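Local coordinates for double-stranded RNA-binding protein 1 (Arabidopsis thaliana, PDB 3ADG) that binds double-stranded RNA and assists DICER-LIKE 1 in the accurate processing of primary and precursor microRNAs in the nucleus, at residues S31-D43 and S49-A63. Sequence-based numbering, arbitrary orientation.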
# COMPACT_ATOMS: atom_id res chain seq x y z
N SER A 31 -9.78 -12.94 15.82
CA SER A 31 -10.74 -11.91 15.41
C SER A 31 -10.46 -10.52 15.97
O SER A 31 -10.69 -9.51 15.28
CB SER A 31 -12.16 -12.35 15.78
OG SER A 31 -12.29 -12.47 17.18
N HIS A 32 -9.96 -10.47 17.22
CA HIS A 32 -9.63 -9.21 17.92
C HIS A 32 -8.12 -8.95 18.11
O HIS A 32 -7.71 -8.00 18.80
CB HIS A 32 -10.42 -9.10 19.24
CG HIS A 32 -11.90 -8.96 19.03
ND1 HIS A 32 -12.56 -7.76 19.20
CD2 HIS A 32 -12.83 -9.85 18.61
CE1 HIS A 32 -13.84 -7.93 18.91
NE2 HIS A 32 -14.03 -9.19 18.55
N LYS A 33 -7.28 -9.79 17.51
CA LYS A 33 -5.84 -9.51 17.40
C LYS A 33 -5.43 -9.74 15.98
O LYS A 33 -4.51 -10.52 15.72
CB LYS A 33 -5.00 -10.41 18.30
CG LYS A 33 -5.41 -10.41 19.74
CD LYS A 33 -5.00 -9.14 20.41
CE LYS A 33 -5.80 -8.92 21.70
NZ LYS A 33 -5.29 -7.67 22.32
N SER A 34 -6.15 -9.10 15.06
CA SER A 34 -5.93 -9.36 13.65
C SER A 34 -4.64 -8.70 13.20
O SER A 34 -4.19 -7.73 13.80
CB SER A 34 -7.12 -8.92 12.80
OG SER A 34 -8.24 -9.74 13.07
N LEU A 35 -4.07 -9.25 12.13
CA LEU A 35 -2.85 -8.71 11.51
C LEU A 35 -3.20 -8.42 10.05
O LEU A 35 -3.98 -9.15 9.45
CB LEU A 35 -1.71 -9.71 11.63
CG LEU A 35 -1.18 -9.89 13.06
CD1 LEU A 35 -0.06 -10.97 13.07
CD2 LEU A 35 -0.70 -8.56 13.71
N PHE A 36 -2.61 -7.34 9.52
CA PHE A 36 -2.96 -6.79 8.23
C PHE A 36 -1.72 -6.68 7.37
O PHE A 36 -0.64 -6.32 7.85
CB PHE A 36 -3.59 -5.39 8.41
CG PHE A 36 -4.93 -5.40 9.11
CD1 PHE A 36 -5.02 -5.46 10.51
CD2 PHE A 36 -6.12 -5.34 8.38
CE1 PHE A 36 -6.27 -5.44 11.16
CE2 PHE A 36 -7.36 -5.34 9.02
CZ PHE A 36 -7.45 -5.41 10.39
N GLN A 37 -1.91 -6.92 6.09
CA GLN A 37 -0.91 -6.83 5.05
C GLN A 37 -1.66 -6.23 3.88
O GLN A 37 -2.86 -6.50 3.72
CB GLN A 37 -0.38 -8.22 4.70
CG GLN A 37 0.93 -8.20 3.90
CD GLN A 37 0.75 -8.26 2.37
OE1 GLN A 37 -0.27 -8.75 1.85
NE2 GLN A 37 1.77 -7.80 1.64
N SER A 38 -0.98 -5.45 3.07
CA SER A 38 -1.66 -4.86 1.91
C SER A 38 -0.79 -4.98 0.66
O SER A 38 0.44 -4.98 0.73
CB SER A 38 -2.02 -3.39 2.18
OG SER A 38 -2.57 -2.79 1.03
N THR A 39 -1.45 -5.08 -0.48
CA THR A 39 -0.81 -5.01 -1.77
C THR A 39 -1.43 -3.81 -2.43
O THR A 39 -2.66 -3.67 -2.42
CB THR A 39 -1.07 -6.26 -2.64
OG1 THR A 39 -0.59 -7.42 -1.95
CG2 THR A 39 -0.36 -6.14 -4.02
N VAL A 40 -0.57 -2.92 -2.93
CA VAL A 40 -0.99 -1.80 -3.77
C VAL A 40 -0.72 -2.18 -5.22
O VAL A 40 0.36 -2.73 -5.55
CB VAL A 40 -0.37 -0.40 -3.39
CG1 VAL A 40 1.13 -0.35 -3.61
CG2 VAL A 40 -1.07 0.76 -4.16
N ILE A 41 -1.70 -1.87 -6.07
CA ILE A 41 -1.61 -2.14 -7.48
C ILE A 41 -1.64 -0.82 -8.26
O ILE A 41 -2.60 -0.04 -8.17
CB ILE A 41 -2.71 -3.11 -7.94
CG1 ILE A 41 -2.68 -4.39 -7.10
CG2 ILE A 41 -2.56 -3.43 -9.42
CD1 ILE A 41 -3.75 -4.46 -5.95
N LEU A 42 -0.56 -0.59 -9.02
CA LEU A 42 -0.39 0.63 -9.81
C LEU A 42 0.18 0.27 -11.18
O LEU A 42 1.18 -0.43 -11.28
CB LEU A 42 0.54 1.63 -9.08
CG LEU A 42 0.86 2.92 -9.85
CD1 LEU A 42 -0.40 3.80 -10.05
CD2 LEU A 42 2.03 3.67 -9.19
N ASP A 43 -0.47 0.76 -12.23
CA ASP A 43 -0.01 0.50 -13.60
C ASP A 43 0.27 -1.00 -13.81
O ASP A 43 1.31 -1.36 -14.38
CB ASP A 43 1.25 1.34 -13.90
CG ASP A 43 1.56 1.43 -15.39
OD1 ASP A 43 0.63 1.30 -16.22
OD2 ASP A 43 2.75 1.65 -15.73
N SER A 49 3.17 -4.61 1.04
CA SER A 49 3.58 -4.13 2.37
C SER A 49 4.32 -5.19 3.19
O SER A 49 4.28 -6.42 2.91
CB SER A 49 2.34 -3.70 3.16
OG SER A 49 1.67 -4.86 3.66
N LEU A 50 4.95 -4.70 4.25
CA LEU A 50 5.37 -5.56 5.35
C LEU A 50 4.16 -6.27 6.00
O LEU A 50 3.03 -5.78 5.90
CB LEU A 50 6.10 -4.71 6.39
CG LEU A 50 7.53 -4.31 6.01
CD1 LEU A 50 8.18 -3.59 7.18
CD2 LEU A 50 8.37 -5.51 5.55
N PRO A 51 4.39 -7.43 6.66
CA PRO A 51 3.25 -8.07 7.32
C PRO A 51 3.03 -7.50 8.71
O PRO A 51 3.87 -6.70 9.24
CB PRO A 51 3.73 -9.53 7.47
CG PRO A 51 5.20 -9.38 7.76
CD PRO A 51 5.64 -8.19 6.86
N GLY A 52 1.94 -7.91 9.35
CA GLY A 52 1.83 -7.75 10.80
C GLY A 52 1.37 -6.40 11.31
O GLY A 52 1.60 -6.06 12.47
N PHE A 53 0.76 -5.60 10.44
CA PHE A 53 0.18 -4.34 10.91
C PHE A 53 -1.12 -4.55 11.70
O PHE A 53 -1.78 -5.60 11.56
CB PHE A 53 -0.00 -3.36 9.74
CG PHE A 53 1.30 -2.87 9.19
CD1 PHE A 53 1.79 -3.43 8.02
CD2 PHE A 53 2.09 -1.95 9.91
CE1 PHE A 53 3.03 -3.04 7.50
CE2 PHE A 53 3.32 -1.54 9.39
CZ PHE A 53 3.78 -2.09 8.16
N PHE A 54 -1.48 -3.57 12.53
CA PHE A 54 -2.66 -3.70 13.40
C PHE A 54 -3.94 -3.10 12.81
O PHE A 54 -5.03 -3.25 13.38
CB PHE A 54 -2.39 -3.09 14.79
CG PHE A 54 -1.18 -3.67 15.52
CD1 PHE A 54 -0.42 -2.86 16.37
CD2 PHE A 54 -0.82 -5.01 15.36
CE1 PHE A 54 0.70 -3.39 17.08
CE2 PHE A 54 0.28 -5.54 16.03
CZ PHE A 54 1.06 -4.72 16.91
N ASN A 55 -3.79 -2.45 11.66
CA ASN A 55 -4.93 -1.89 10.95
C ASN A 55 -4.65 -1.73 9.45
O ASN A 55 -3.49 -1.75 9.00
CB ASN A 55 -5.37 -0.59 11.62
CG ASN A 55 -4.27 0.45 11.63
OD1 ASN A 55 -3.99 1.07 10.59
ND2 ASN A 55 -3.60 0.60 12.77
N ARG A 56 -5.74 -1.59 8.68
CA ARG A 56 -5.61 -1.56 7.22
C ARG A 56 -4.79 -0.33 6.77
O ARG A 56 -3.93 -0.45 5.91
CB ARG A 56 -6.98 -1.62 6.55
CG ARG A 56 -7.89 -0.46 6.88
CD ARG A 56 -7.83 0.57 5.78
NE ARG A 56 -8.99 1.45 5.79
CZ ARG A 56 -9.18 2.49 4.98
NH1 ARG A 56 -8.26 2.81 4.06
NH2 ARG A 56 -10.28 3.21 5.11
N LYS A 57 -5.02 0.82 7.39
CA LYS A 57 -4.33 2.04 6.98
C LYS A 57 -2.81 1.92 7.12
O LYS A 57 -2.07 2.32 6.23
CB LYS A 57 -4.86 3.24 7.76
CG LYS A 57 -6.22 3.70 7.22
CD LYS A 57 -6.61 5.00 7.81
CE LYS A 57 -8.04 5.35 7.38
NZ LYS A 57 -8.39 6.69 7.87
N ALA A 58 -2.34 1.35 8.22
CA ALA A 58 -0.89 1.17 8.40
C ALA A 58 -0.28 0.25 7.30
O ALA A 58 0.81 0.52 6.78
CB ALA A 58 -0.59 0.64 9.82
N ALA A 59 -1.01 -0.83 6.98
CA ALA A 59 -0.60 -1.76 5.92
C ALA A 59 -0.55 -1.05 4.57
O ALA A 59 0.42 -1.21 3.83
CB ALA A 59 -1.55 -2.98 5.87
N GLU A 60 -1.61 -0.29 4.25
CA GLU A 60 -1.70 0.41 2.98
C GLU A 60 -0.55 1.41 2.86
O GLU A 60 0.11 1.48 1.81
CB GLU A 60 -3.05 1.10 2.85
CG GLU A 60 -4.19 0.08 2.73
CD GLU A 60 -5.57 0.75 2.69
OE1 GLU A 60 -5.67 1.92 3.10
OE2 GLU A 60 -6.53 0.12 2.22
N GLN A 61 -0.29 2.15 3.94
CA GLN A 61 0.83 3.08 3.94
C GLN A 61 2.15 2.36 3.67
O GLN A 61 3.01 2.90 2.97
CB GLN A 61 0.90 3.86 5.23
CG GLN A 61 -0.25 4.83 5.37
CD GLN A 61 -0.13 6.08 4.49
OE1 GLN A 61 0.88 6.28 3.77
NE2 GLN A 61 -1.18 6.93 4.55
N SER A 62 2.33 1.17 4.24
CA SER A 62 3.57 0.39 4.06
C SER A 62 3.71 -0.05 2.57
O SER A 62 4.80 0.05 1.99
CB SER A 62 3.57 -0.80 5.01
OG SER A 62 4.66 -1.70 4.74
N ALA A 63 2.60 -0.51 1.99
CA ALA A 63 2.55 -0.90 0.57
C ALA A 63 2.95 0.31 -0.31
O ALA A 63 3.75 0.14 -1.26
CB ALA A 63 1.14 -1.39 0.18
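Phe36 packs its ring against the backbone of Asn55 and Arg56, where the chain enters helix 56-71. Its CB sits 4.1 Å from Ala59 CB and also approaches the carbonyl oxygens of Phe53 and Asn55. CG, held anti to the carbonyl carbon (chi1 -66°), lies against the Asn55-Arg56 peptide. From there the two sides of the ring diverge: CD1 has Phe53 O at the ring edge, and CD2 and CE2 approach Arg56 N. Phe36 CE1 reaches Phe54 O at 3.4 Å. Asn55 CA stands over one face in a CH-pi contact, 3.9 Å from the centroid, with Arg56 N over the same face, while Asn55 OD1 caps the helix by accepting from Ala58 N. The backbone of Phe36 exchanges two hydrogen bonds with Phe53; Gly52, at positive phi, and Phe53 both face Phe36 across this antiparallel pair, a G1 beta bulge. This is the protein's first double-stranded RNA-binding domain, an alpha-beta-beta-beta-alpha fold whose C-terminal helix packs on the middle strand; the axes of 35-42 and 56-63 cross at -38°. Farther along, Ser49 N donates to Ser38 O, and Ser49 OG accepts from Ser38 N at 2.8 Å while donating to Leu50 O. Bent at chi2 (-94°), Gln37 swings its amide over so that NE2 donates almost straight to Ser49 O at 3.1 Å. Ser38 CB presses on Ala59 CB, its OG bonding to Glu24 O, and Val40 CG1 meets Ala63 CB one helical turn on.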